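Local coordinates for metalloregulator ScaR (Streptococcus gordonii, PDB 3HRS), which is a manganese-activated transcriptional repressor of the DtxR/MntR family, a homodimer that probably binds DNA, at residues A[5-10]-A[39-44]; A[9-14]-A[56-61]. All blocks are in the same frame, centred on the assembly; numbering follows the deposited sequence.

Contact 1. Residues A[5-10]-A[39-44]; sequences EDYLKC and EMMKKL. With SO4 (sulfate ion), chain E.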
loop_
_atom_site.group_PDB
_atom_site.type_symbol
_atom_site.label_atom_id
_atom_site.label_comp_id
_atom_site.label_asym_id
_atom_site.label_seq_id
_atom_site.Cartn_x
_atom_site.Cartn_y
_atom_site.Cartn_z
ATOM N N GLU A 5 7.229 -8.295 15.177
ATOM C CA GLU A 5 7.902 -7.085 14.750
ATOM C C GLU A 5 7.558 -5.941 15.702
ATOM O O GLU A 5 8.397 -5.082 15.977
ATOM C CB GLU A 5 7.568 -6.756 13.295
ATOM C CG GLU A 5 8.079 -7.801 12.297
ATOM C CD GLU A 5 7.591 -7.566 10.870
ATOM O OE1 GLU A 5 7.842 -6.472 10.307
ATOM O OE2 GLU A 5 6.963 -8.492 10.310
ATOM N N ASP A 6 6.339 -5.952 16.237
ATOM C CA ASP A 6 5.896 -4.892 17.145
ATOM C C ASP A 6 6.557 -5.050 18.491
ATOM O O ASP A 6 6.719 -4.096 19.234
ATOM C CB ASP A 6 4.387 -4.927 17.341
ATOM C CG ASP A 6 3.635 -4.670 16.073
ATOM O OD1 ASP A 6 2.546 -5.258 15.921
ATOM O OD2 ASP A 6 4.131 -3.887 15.232
ATOM N N TYR A 7 6.923 -6.275 18.815
ATOM C CA TYR A 7 7.617 -6.513 20.059
ATOM C C TYR A 7 9.063 -6.037 19.948
ATOM O O TYR A 7 9.561 -5.346 20.830
ATOM C CB TYR A 7 7.559 -7.997 20.411
ATOM C CG TYR A 7 6.327 -8.411 21.178
ATOM C CD1 TYR A 7 5.196 -8.860 20.522
ATOM C CD2 TYR A 7 6.310 -8.377 22.561
ATOM C CE1 TYR A 7 4.071 -9.250 21.229
ATOM C CE2 TYR A 7 5.198 -8.763 23.273
ATOM C CZ TYR A 7 4.079 -9.197 22.606
ATOM O OH TYR A 7 2.969 -9.584 23.325
ATOM N N LEU A 8 9.734 -6.412 18.860
ATOM C CA LEU A 8 11.140 -6.070 18.666
ATOM C C LEU A 8 11.306 -4.575 18.644
ATOM O O LEU A 8 12.293 -4.066 19.173
ATOM C CB LEU A 8 11.709 -6.640 17.364
ATOM C CG LEU A 8 12.600 -7.881 17.445
ATOM C CD1 LEU A 8 13.497 -7.895 16.229
ATOM C CD2 LEU A 8 13.442 -7.913 18.720
ATOM N N LYS A 9 10.361 -3.865 18.021
ATOM C CA LYS A 9 10.439 -2.408 18.013
ATOM C C LYS A 9 10.446 -1.963 19.472
ATOM O O LYS A 9 11.389 -1.314 19.929
ATOM C CB LYS A 9 9.265 -1.787 17.268
ATOM C CG LYS A 9 9.585 -0.467 16.584
ATOM C CD LYS A 9 9.329 0.739 17.483
ATOM C CE LYS A 9 7.893 1.237 17.355
ATOM N NZ LYS A 9 7.623 2.079 16.141
ATOM N N CYS A 10 9.398 -2.346 20.199
ATOM C CA CYS A 10 9.278 -2.040 21.617
ATOM C C CYS A 10 10.586 -2.314 22.380
ATOM O O CYS A 10 11.269 -1.399 22.823
ATOM C CB CYS A 10 8.113 -2.831 22.218
ATOM S SG CYS A 10 8.082 -2.877 24.026
ATOM N N GLU A 39 5.082 -16.034 26.009
ATOM C CA GLU A 39 4.972 -16.796 24.775
ATOM C C GLU A 39 5.725 -16.161 23.609
ATOM O O GLU A 39 6.260 -16.861 22.752
ATOM C CB GLU A 39 3.501 -17.019 24.412
ATOM C CG GLU A 39 2.964 -18.345 24.926
ATOM C CD GLU A 39 3.775 -19.527 24.398
ATOM O OE1 GLU A 39 4.566 -20.104 25.181
ATOM O OE2 GLU A 39 3.629 -19.869 23.198
ATOM N N MET A 40 5.766 -14.837 23.585
ATOM C CA MET A 40 6.398 -14.109 22.492
ATOM C C MET A 40 7.917 -14.151 22.636
ATOM O O MET A 40 8.631 -14.467 21.692
ATOM C CB MET A 40 5.880 -12.669 22.470
ATOM C CG MET A 40 6.402 -11.803 21.348
ATOM S SD MET A 40 6.005 -12.402 19.702
ATOM C CE MET A 40 7.615 -12.970 19.228
ATOM N N MET A 41 8.409 -13.840 23.827
ATOM C CA MET A 41 9.834 -13.950 24.091
ATOM C C MET A 41 10.349 -15.350 23.737
ATOM O O MET A 41 11.385 -15.478 23.083
ATOM C CB MET A 41 10.147 -13.602 25.549
ATOM C CG MET A 41 9.709 -12.212 25.984
ATOM S SD MET A 41 10.464 -10.896 25.011
ATOM C CE MET A 41 9.210 -10.681 23.769
ATOM N N LYS A 42 9.638 -16.396 24.157
ATOM C CA LYS A 42 10.029 -17.760 23.792
ATOM C C LYS A 42 10.329 -17.827 22.295
ATOM O O LYS A 42 11.395 -18.325 21.886
ATOM C CB LYS A 42 8.946 -18.789 24.151
ATOM C CG LYS A 42 9.189 -19.567 25.457
ATOM C CD LYS A 42 8.507 -20.953 25.422
ATOM C CE LYS A 42 9.090 -21.925 26.472
ATOM N NZ LYS A 42 8.614 -23.339 26.308
ATOM N N LYS A 43 9.391 -17.310 21.496
ATOM C CA LYS A 43 9.498 -17.302 20.036
ATOM C C LYS A 43 10.680 -16.439 19.589
ATOM O O LYS A 43 11.517 -16.882 18.778
ATOM C CB LYS A 43 8.194 -16.794 19.403
ATOM C CG LYS A 43 8.198 -16.736 17.869
ATOM C CD LYS A 43 6.838 -16.294 17.321
ATOM C CE LYS A 43 6.808 -16.257 15.784
ATOM N NZ LYS A 43 5.495 -15.764 15.246
ATOM N N LEU A 44 10.733 -15.214 20.128
ATOM C CA LEU A 44 11.844 -14.287 19.903
ATOM C C LEU A 44 13.190 -14.910 20.289
ATOM O O LEU A 44 14.162 -14.797 19.540
ATOM C CB LEU A 44 11.612 -12.963 20.645
ATOM C CG LEU A 44 11.173 -11.746 19.822
ATOM C CD1 LEU A 44 10.698 -12.100 18.423
ATOM C CD2 LEU A 44 10.125 -10.911 20.535
HETATM S S SO4 E . 4.213 -12.777 12.924
HETATM O O1 SO4 E . 3.789 -11.500 12.347
HETATM O O2 SO4 E . 4.229 -12.720 14.387
HETATM O O3 SO4 E . 3.277 -13.819 12.511
HETATM O O4 SO4 E . 5.547 -13.093 12.416
#

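Contact 2. Residues A[9-14]-A[56-61]; sequences KCLYEL and AGYLLT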
loop_
_atom_site.group_PDB
_atom_site.type_symbol
_atom_site.label_atom_id
_atom_site.label_comp_id
_atom_site.label_asym_id
_atom_site.label_seq_id
_atom_site.Cartn_x
_atom_site.Cartn_y
_atom_site.Cartn_z
ATOM N N LYS A 9 10.361 -3.865 18.021
ATOM C CA LYS A 9 10.439 -2.408 18.013
ATOM C C LYS A 9 10.446 -1.963 19.472
ATOM O O LYS A 9 11.389 -1.314 19.929
ATOM C CB LYS A 9 9.265 -1.787 17.268
ATOM C CG LYS A 9 9.585 -0.467 16.584
ATOM C CD LYS A 9 9.329 0.739 17.483
ATOM C CE LYS A 9 7.893 1.237 17.355
ATOM N NZ LYS A 9 7.623 2.079 16.141
ATOM N N CYS A 10 9.398 -2.346 20.199
ATOM C CA CYS A 10 9.278 -2.040 21.617
ATOM C C CYS A 10 10.586 -2.314 22.380
ATOM O O CYS A 10 11.269 -1.399 22.823
ATOM C CB CYS A 10 8.113 -2.831 22.218
ATOM S SG CYS A 10 8.082 -2.877 24.026
ATOM N N LEU A 11 10.934 -3.580 22.513
ATOM C CA LEU A 11 12.169 -3.974 23.164
ATOM C C LEU A 11 13.346 -3.135 22.719
ATOM O O LEU A 11 14.259 -2.866 23.497
ATOM C CB LEU A 11 12.463 -5.433 22.830
ATOM C CG LEU A 11 11.440 -6.325 23.500
ATOM C CD1 LEU A 11 11.346 -7.631 22.761
ATOM C CD2 LEU A 11 11.877 -6.519 24.930
ATOM N N TYR A 12 13.347 -2.767 21.447
ATOM C CA TYR A 12 14.479 -2.065 20.887
ATOM C C TYR A 12 14.575 -0.704 21.530
ATOM O O TYR A 12 15.618 -0.351 22.071
ATOM C CB TYR A 12 14.327 -1.906 19.387
ATOM C CG TYR A 12 15.377 -1.014 18.794
ATOM C CD1 TYR A 12 15.071 0.291 18.377
ATOM C CD2 TYR A 12 16.687 -1.461 18.672
ATOM C CE1 TYR A 12 16.044 1.110 17.838
ATOM C CE2 TYR A 12 17.666 -0.649 18.142
ATOM C CZ TYR A 12 17.347 0.632 17.723
ATOM O OH TYR A 12 18.350 1.417 17.200
ATOM N N GLU A 13 13.481 0.052 21.473
ATOM C CA GLU A 13 13.429 1.361 22.106
ATOM C C GLU A 13 13.452 1.242 23.626
ATOM O O GLU A 13 13.906 2.155 24.319
ATOM C CB GLU A 13 12.223 2.192 21.626
ATOM C CG GLU A 13 10.892 1.470 21.556
ATOM C CD GLU A 13 9.903 2.176 20.621
ATOM O OE1 GLU A 13 10.356 3.019 19.809
ATOM O OE2 GLU A 13 8.683 1.894 20.695
ATOM N N LEU A 14 12.984 0.111 24.137
ATOM C CA LEU A 14 12.945 -0.106 25.580
ATOM C C LEU A 14 14.348 -0.254 26.150
ATOM O O LEU A 14 14.529 -0.359 27.361
ATOM C CB LEU A 14 12.116 -1.341 25.920
ATOM C CG LEU A 14 11.614 -1.430 27.352
ATOM C CD1 LEU A 14 11.368 -0.045 27.870
ATOM C CD2 LEU A 14 10.344 -2.253 27.422
ATOM N N ALA A 56 20.863 -6.243 31.209
ATOM C CA ALA A 56 19.920 -5.628 30.279
ATOM C C ALA A 56 18.596 -6.388 30.104
ATOM O O ALA A 56 17.639 -5.860 29.505
ATOM C CB ALA A 56 20.587 -5.385 28.918
ATOM N N GLY A 57 18.540 -7.620 30.603
ATOM C CA GLY A 57 17.332 -8.409 30.450
ATOM C C GLY A 57 17.342 -9.162 29.139
ATOM O O GLY A 57 17.396 -10.400 29.126
ATOM N N TYR A 58 17.282 -8.417 28.037
ATOM C CA TYR A 58 17.551 -9.002 26.729
ATOM C C TYR A 58 18.503 -8.122 25.947
ATOM O O TYR A 58 18.497 -6.902 26.107
ATOM C CB TYR A 58 16.275 -9.177 25.935
ATOM C CG TYR A 58 15.183 -9.912 26.653
ATOM C CD1 TYR A 58 14.215 -9.225 27.355
ATOM C CD2 TYR A 58 15.098 -11.287 26.600
ATOM C CE1 TYR A 58 13.196 -9.889 28.003
ATOM C CE2 TYR A 58 14.076 -11.963 27.243
ATOM C CZ TYR A 58 13.129 -11.257 27.943
ATOM O OH TYR A 58 12.109 -11.922 28.582
ATOM N N LEU A 59 19.326 -8.748 25.118
ATOM C CA LEU A 59 20.165 -8.044 24.154
ATOM C C LEU A 59 19.739 -8.515 22.789
ATOM O O LEU A 59 19.383 -9.676 22.617
ATOM C CB LEU A 59 21.645 -8.393 24.338
ATOM C CG LEU A 59 22.584 -7.671 25.319
ATOM C CD1 LEU A 59 21.857 -7.242 26.556
ATOM C CD2 LEU A 59 23.793 -8.575 25.673
ATOM N N LEU A 60 19.790 -7.634 21.807
ATOM C CA LEU A 60 19.451 -8.050 20.454
ATOM C C LEU A 60 20.664 -8.608 19.720
ATOM O O LEU A 60 21.811 -8.148 19.892
ATOM C CB LEU A 60 18.817 -6.920 19.655
ATOM C CG LEU A 60 17.334 -6.758 19.975
ATOM C CD1 LEU A 60 17.201 -6.236 21.386
ATOM C CD2 LEU A 60 16.659 -5.817 19.005
ATOM N N THR A 61 20.389 -9.612 18.899
ATOM C CA THR A 61 21.407 -10.245 18.102
ATOM C C THR A 61 21.553 -9.452 16.824
ATOM O O THR A 61 20.702 -8.611 16.535
ATOM C CB THR A 61 20.980 -11.677 17.749
ATOM O OG1 THR A 61 19.913 -11.618 16.807
ATOM C CG2 THR A 61 20.495 -12.391 19.001
#

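Contact 1. Residues A[5-10]-A[39-44]
The Tyr7 ring carries Met40 on one face: Met40 CG sits almost over the ring centre, 3.3 Å from the centroid and 12° off the normal, a CH-pi contact. Met40 SD follows more obliquely, 3.7 Å from Tyr7 CD1, adding a Met-aromatic contact. Met41 comes to the ring at a slant, its CE 3.9 Å from Tyr7 CD2. At the stem end of the tyrosine, Leu44 CD2 comes 3.9 Å from Tyr7 CB. Met40 CG is placed over the ring by a chi1 of -177°, anti to the backbone N; the chain then bends about CB-CG and again about CG-SD, which leaves SD oblique to the ring. Tyr7 also touches Ile26 and Met30 of helix 23-30 and Val32 in the loop after it. The axes of 5-10 and 39-44 cross nearly at right angles (-88°), 11.0 Å apart at closest, and Tyr7 bridges that gap. Toward the solvent, the extended Lys43 sends NZ to O2 of a sulfate, probably from the crystallisation liquor, in a weak hydrogen bond of 3.4 Å; Lys4 N, at the start of helix 4-13, binds the same ion. No hydrogen bond joins the two segments. In this winged helix-turn-helix, helix 34-46 probably corresponds to the DNA-recognition helix, as in relatives, so contact 1 would seat it on the first helix by apolar, sulfur and aromatic contacts, leaving Lys43 outside, where an anion might bind.

Contact 2. Residues A[9-14]-A[56-61]
Leu11 and Tyr58, with Tyr12 and Leu60, make the two apolar pairs, and each sets an aromatic ring against a leucine methyl. Leu11 CD2 approaches the Tyr58 ring obliquely, 4.3 Å from Tyr58 CD1. In the second pair the ring belongs to the helix: Leu60 CD2 lies at the edge of the Tyr12 ring, near its plane, 4.4 Å from Tyr12 CD2. Tyr12 has CG anti to its own amide nitrogen (chi1 172°), which carries the ring out along the flank of the helix to where Leu60 lies. Leu11, buried, also touches Ile26, Met41, Leu44 and Leu50; Tyr12 and Leu60 continue onto helix 62-84 through Val68 and Leu65.

No hydrogen bond crosses between 9-14 and 56-61; those nearby lie within the helix or go to other parts of the chain. Glu13 N to Lys9 O, 2.9 Å, and Leu14 N to Cys10 O, 2.6 Å, carry the helix to its last turn. Leu59 pairs with Ile51 of the neighbouring strand; just past the strand, Thr61 at the N-cap of helix 62-84 uses OG1 to cap Gly64 N. Tyr58 OH makes a weak hydrogen bond to Asn23 OD1. With 140 Å² buried and no polar bond across, the second wing strand rests on the first helix by dispersion and hydrophobic burial, while the hairpin bonds and the cap, outside this contact, probably do more to fix its course.

In the fold
From the N terminus, helix 4-13 supplies the first segment of both contacts, which share Lys9 and Cys10. Contact 1 closes a 28-residue loop through helix 23-30 to helix 34-46; contact 2 leaves a turn later and closes one of 41 residues at strand 57-60. Since 39-44 falls inside the second loop and 5-10 begins before it, the two closures cross instead of nesting. They also touch: Met41 CE packs 3.9 Å from Leu11 CD1, and Leu8 CD2 lies 3.8 Å from Leu60 CD2. Together they tie the first helix, the probable recognition helix and the wing hairpin into one domain, from which helix 62-84 continues.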